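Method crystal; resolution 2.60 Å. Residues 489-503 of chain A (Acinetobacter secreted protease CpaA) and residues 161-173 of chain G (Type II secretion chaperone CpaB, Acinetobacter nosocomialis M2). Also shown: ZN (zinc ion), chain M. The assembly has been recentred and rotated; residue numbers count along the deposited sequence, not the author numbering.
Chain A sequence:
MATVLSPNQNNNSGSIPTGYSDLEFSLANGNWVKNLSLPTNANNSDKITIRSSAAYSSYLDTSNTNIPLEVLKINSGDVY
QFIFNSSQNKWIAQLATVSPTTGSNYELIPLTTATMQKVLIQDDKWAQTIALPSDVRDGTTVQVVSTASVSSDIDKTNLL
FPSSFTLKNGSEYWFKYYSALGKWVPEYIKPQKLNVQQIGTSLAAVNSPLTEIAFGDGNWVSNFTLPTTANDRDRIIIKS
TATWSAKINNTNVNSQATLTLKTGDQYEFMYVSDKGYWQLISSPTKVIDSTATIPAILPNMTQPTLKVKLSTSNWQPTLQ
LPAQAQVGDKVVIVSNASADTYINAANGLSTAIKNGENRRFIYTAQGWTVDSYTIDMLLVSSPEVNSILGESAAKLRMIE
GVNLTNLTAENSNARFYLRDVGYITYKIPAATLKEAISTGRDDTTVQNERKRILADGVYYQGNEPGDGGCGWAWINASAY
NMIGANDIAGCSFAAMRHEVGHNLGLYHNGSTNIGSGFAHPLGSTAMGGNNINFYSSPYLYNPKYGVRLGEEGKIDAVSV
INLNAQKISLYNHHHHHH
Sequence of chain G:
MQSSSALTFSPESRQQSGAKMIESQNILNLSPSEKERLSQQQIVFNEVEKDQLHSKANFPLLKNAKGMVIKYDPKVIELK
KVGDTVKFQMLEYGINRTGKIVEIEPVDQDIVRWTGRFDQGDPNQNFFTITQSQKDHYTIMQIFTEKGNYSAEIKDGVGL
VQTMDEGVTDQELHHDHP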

# COMPACT_ATOMS: atom_id res chain seq x y z
N ALA A 489 19.89 -9.79 11.09
CA ALA A 489 19.30 -10.97 11.72
C ALA A 489 17.79 -10.84 11.86
O ALA A 489 17.04 -11.74 11.45
CB ALA A 489 19.95 -11.20 13.09
N GLY A 490 17.32 -9.74 12.43
CA GLY A 490 15.90 -9.60 12.73
C GLY A 490 15.21 -8.43 12.06
O GLY A 490 13.99 -8.43 11.92
N CYS A 491 15.98 -7.43 11.63
CA CYS A 491 15.44 -6.23 11.02
C CYS A 491 15.50 -6.33 9.50
O CYS A 491 16.49 -6.80 8.94
CB CYS A 491 16.20 -4.98 11.49
SG CYS A 491 15.54 -4.13 12.96
N SER A 492 14.43 -5.88 8.85
CA SER A 492 14.39 -5.79 7.40
C SER A 492 14.72 -4.36 6.97
O SER A 492 15.00 -3.48 7.79
CB SER A 492 13.02 -6.23 6.86
OG SER A 492 12.06 -5.20 7.02
N PHE A 493 14.68 -4.12 5.65
CA PHE A 493 15.00 -2.80 5.14
C PHE A 493 13.93 -1.76 5.46
O PHE A 493 14.16 -0.57 5.23
CB PHE A 493 15.23 -2.85 3.62
CG PHE A 493 14.02 -3.29 2.84
CD1 PHE A 493 13.79 -4.63 2.58
CD2 PHE A 493 13.12 -2.35 2.35
CE1 PHE A 493 12.69 -5.03 1.85
CE2 PHE A 493 12.01 -2.75 1.63
CZ PHE A 493 11.80 -4.09 1.38
N ALA A 494 12.78 -2.17 5.99
CA ALA A 494 11.77 -1.23 6.44
C ALA A 494 12.13 -0.57 7.77
O ALA A 494 11.40 0.33 8.21
CB ALA A 494 10.41 -1.92 6.57
N ALA A 495 13.22 -0.99 8.40
CA ALA A 495 13.64 -0.42 9.68
C ALA A 495 14.27 0.96 9.54
O ALA A 495 14.29 1.71 10.51
CB ALA A 495 14.62 -1.36 10.38
N MSE A 496 14.78 1.30 8.36
CA MSE A 496 15.48 2.56 8.17
C MSE A 496 14.55 3.76 8.37
O MSE A 496 14.88 4.69 9.09
CB MSE A 496 16.12 2.64 6.79
CG MSE A 496 17.02 3.85 6.62
SE MSE A 496 17.70 4.11 4.82
CE MSE A 496 18.95 5.56 5.18
N ARG A 497 13.38 3.72 7.71
CA ARG A 497 12.41 4.79 7.89
C ARG A 497 11.95 4.90 9.33
O ARG A 497 11.46 5.97 9.74
CB ARG A 497 11.21 4.59 6.96
CG ARG A 497 10.32 3.41 7.33
CD ARG A 497 9.06 3.40 6.49
NE ARG A 497 8.19 2.26 6.79
CZ ARG A 497 7.11 1.95 6.10
NH1 ARG A 497 6.75 2.68 5.05
NH2 ARG A 497 6.37 0.90 6.45
N HIS A 498 12.09 3.83 10.12
CA HIS A 498 11.75 3.88 11.53
C HIS A 498 12.87 4.54 12.34
O HIS A 498 12.61 5.41 13.18
CB HIS A 498 11.47 2.47 12.05
CG HIS A 498 11.13 2.42 13.51
ND1 HIS A 498 9.84 2.56 13.98
CD2 HIS A 498 11.91 2.24 14.60
CE1 HIS A 498 9.84 2.47 15.30
NE2 HIS A 498 11.08 2.27 15.70
N GLU A 499 14.12 4.14 12.09
CA GLU A 499 15.24 4.72 12.83
C GLU A 499 15.46 6.18 12.44
O GLU A 499 15.78 7.01 13.29
CB GLU A 499 16.50 3.89 12.60
CG GLU A 499 16.37 2.43 12.99
CD GLU A 499 15.89 2.23 14.42
OE1 GLU A 499 15.12 1.28 14.67
OE2 GLU A 499 16.28 3.03 15.30
N VAL A 500 15.31 6.50 11.15
CA VAL A 500 15.43 7.89 10.71
C VAL A 500 14.33 8.74 11.33
O VAL A 500 14.55 9.91 11.68
CB VAL A 500 15.42 7.97 9.17
CG1 VAL A 500 15.27 9.41 8.70
CG2 VAL A 500 16.69 7.35 8.61
N GLY A 501 13.14 8.17 11.49
CA GLY A 501 12.08 8.86 12.22
C GLY A 501 12.50 9.25 13.62
O GLY A 501 12.21 10.35 14.08
N HIS A 502 13.18 8.34 14.32
CA HIS A 502 13.73 8.67 15.63
C HIS A 502 14.72 9.82 15.53
O HIS A 502 14.67 10.77 16.32
CB HIS A 502 14.39 7.44 16.26
CG HIS A 502 13.43 6.48 16.88
ND1 HIS A 502 12.56 6.84 17.89
CD2 HIS A 502 13.20 5.16 16.64
CE1 HIS A 502 11.84 5.79 18.24
NE2 HIS A 502 12.21 4.76 17.50
N ASN A 503 15.65 9.74 14.57
CA ASN A 503 16.61 10.82 14.36
C ASN A 503 15.91 12.15 14.13
O ASN A 503 16.39 13.20 14.58
CB ASN A 503 17.53 10.49 13.18
CG ASN A 503 18.56 9.43 13.53
OD1 ASN A 503 18.83 9.17 14.70
ND2 ASN A 503 19.16 8.83 12.50
N VAL G 161 8.83 -13.49 3.16
CA VAL G 161 7.87 -12.40 3.00
C VAL G 161 7.22 -12.14 4.35
O VAL G 161 6.89 -13.07 5.09
CB VAL G 161 6.80 -12.72 1.94
CG1 VAL G 161 6.51 -11.49 1.11
CG2 VAL G 161 7.27 -13.85 1.05
N GLN G 162 7.03 -10.86 4.67
CA GLN G 162 6.48 -10.47 5.95
C GLN G 162 5.81 -9.11 5.81
O GLN G 162 6.12 -8.34 4.91
CB GLN G 162 7.57 -10.41 7.03
CG GLN G 162 8.68 -9.42 6.71
CD GLN G 162 9.80 -9.44 7.74
OE1 GLN G 162 10.05 -10.45 8.39
NE2 GLN G 162 10.47 -8.30 7.89
N THR G 163 4.89 -8.84 6.73
CA THR G 163 4.35 -7.50 6.84
C THR G 163 5.42 -6.57 7.41
O THR G 163 6.28 -6.99 8.18
CB THR G 163 3.10 -7.48 7.73
OG1 THR G 163 2.89 -8.79 8.28
CG2 THR G 163 1.88 -7.08 6.92
N MSE G 164 5.36 -5.31 7.01
CA MSE G 164 6.42 -4.36 7.33
C MSE G 164 6.52 -4.06 8.83
O MSE G 164 7.51 -3.47 9.28
CB MSE G 164 6.23 -3.07 6.54
CG MSE G 164 6.20 -3.29 5.04
SE MSE G 164 7.24 -1.98 4.04
CE MSE G 164 7.19 -2.84 2.29
N ASP G 165 5.50 -4.46 9.59
CA ASP G 165 5.56 -4.29 11.04
C ASP G 165 6.59 -5.22 11.67
O ASP G 165 7.18 -4.89 12.70
CB ASP G 165 4.18 -4.51 11.66
CG ASP G 165 3.57 -5.84 11.27
OD1 ASP G 165 4.23 -6.61 10.54
OD2 ASP G 165 2.43 -6.12 11.69
N GLU G 166 6.81 -6.39 11.06
CA GLU G 166 7.86 -7.30 11.50
C GLU G 166 9.26 -6.79 11.18
O GLU G 166 10.24 -7.36 11.67
CB GLU G 166 7.66 -8.67 10.86
CG GLU G 166 6.36 -9.36 11.24
CD GLU G 166 6.30 -9.75 12.70
OE1 GLU G 166 7.37 -9.86 13.34
OE2 GLU G 166 5.18 -9.94 13.22
N GLY G 167 9.37 -5.73 10.36
CA GLY G 167 10.67 -5.31 9.88
C GLY G 167 11.54 -4.62 10.91
O GLY G 167 12.75 -4.50 10.69
N VAL G 168 10.96 -4.17 12.02
CA VAL G 168 11.74 -3.48 13.04
C VAL G 168 11.08 -3.66 14.40
O VAL G 168 9.86 -3.51 14.53
CB VAL G 168 11.93 -1.98 12.71
CG1 VAL G 168 10.58 -1.28 12.57
CG2 VAL G 168 12.79 -1.30 13.76
N THR G 169 11.88 -4.02 15.40
CA THR G 169 11.51 -3.94 16.80
C THR G 169 12.68 -3.32 17.55
O THR G 169 13.82 -3.76 17.38
CB THR G 169 11.17 -5.32 17.39
OG1 THR G 169 12.16 -6.28 16.97
CG2 THR G 169 9.79 -5.78 16.93
N ASP G 170 12.40 -2.31 18.36
CA ASP G 170 13.46 -1.57 19.03
C ASP G 170 12.87 -0.81 20.20
O ASP G 170 11.65 -0.73 20.37
CB ASP G 170 14.18 -0.62 18.06
CG ASP G 170 13.42 0.68 17.84
OD1 ASP G 170 12.18 0.62 17.65
OD2 ASP G 170 14.06 1.75 17.84
N GLN G 171 13.76 -0.25 21.02
CA GLN G 171 13.39 0.53 22.19
C GLN G 171 13.89 1.96 22.03
O GLN G 171 14.89 2.21 21.35
CB GLN G 171 13.96 -0.09 23.47
CG GLN G 171 13.56 -1.53 23.69
CD GLN G 171 14.07 -2.07 25.01
OE1 GLN G 171 14.86 -3.01 25.05
NE2 GLN G 171 13.59 -1.50 26.11
N GLU G 172 13.18 2.90 22.64
CA GLU G 172 13.62 4.28 22.65
C GLU G 172 14.95 4.40 23.38
O GLU G 172 15.15 3.82 24.45
CB GLU G 172 12.57 5.18 23.30
CG GLU G 172 11.29 5.32 22.49
CD GLU G 172 10.27 6.22 23.16
OE1 GLU G 172 10.57 6.77 24.24
OE2 GLU G 172 9.16 6.38 22.61
N LEU G 173 15.87 5.16 22.79
CA LEU G 173 17.23 5.29 23.29
C LEU G 173 17.36 6.60 24.05
O LEU G 173 16.92 7.65 23.56
CB LEU G 173 18.24 5.22 22.14
CG LEU G 173 19.72 5.39 22.47
CD1 LEU G 173 20.16 4.34 23.49
CD2 LEU G 173 20.55 5.28 21.21
ZN ZN M . 11.95 2.70 17.71

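A shared zinc ion links the two chains. A:His498 and A:His502, one helical turn apart, both point toward chain G and bind the metal through NE2, with A:His498 NE2 to ZN at 2.2 Å and A:His502 NE2 to ZN at 2.1 Å. G:Asp170 enters from the chaperone, its short carboxylate offering two oxygens to one metal: OD1 of G:Asp170 lies 2.1 Å from ZN and OD2 2.3 Å. A further ligand comes from elsewhere in the structure. The 2.8 Å between A:His498 NE2 and G:Asp170 OD1 is therefore no hydrogen bond; both atoms are spent on the metal. Imidazole suits this role because one nitrogen can coordinate while the other, ND1, is hydrogen-bonded elsewhere in the structure. In a protease, a chaperone carboxylate on the histidine-bound zinc is well placed to obstruct catalysis.

One direct hydrogen bond joins the backbones: A:Ser492 N donates to G:Gly167 O over 2.8 Å. The same oxygen receives a CA-H contact from A:Cys491 CA at 3.2 Å. The chains come so close here that glycine fits: an ideal CB on G:Gly167 would lie 2.4 Å from A:Ser492 OG, a clash, and 3.2 Å from A:Ala494 CB. The A:Ser492 hydroxyl meanwhile accepts a hydrogen bond from A:Ala494 N, with N to OG at 3.3 Å.

Apolar packing adds to these polar contacts, and the stretches together bury 608 Å². Buried G:Val168 sets its CB 3.6 Å from A:Ala495 CB, its CG2 4.0 Å from A:Cys491 SG, and its CG1 over the A:His498 ring face, 4.2 Å from the centroid. The small alanine lets the branched valine approach closely. The long, unbranched side chain of selenomethionine G:Met164 carries SE to 4.1 Å from A:Ala494 CB. Outside this apolar set, G:Met164 SE also lies 3.9 Å from A:Arg497 NH2.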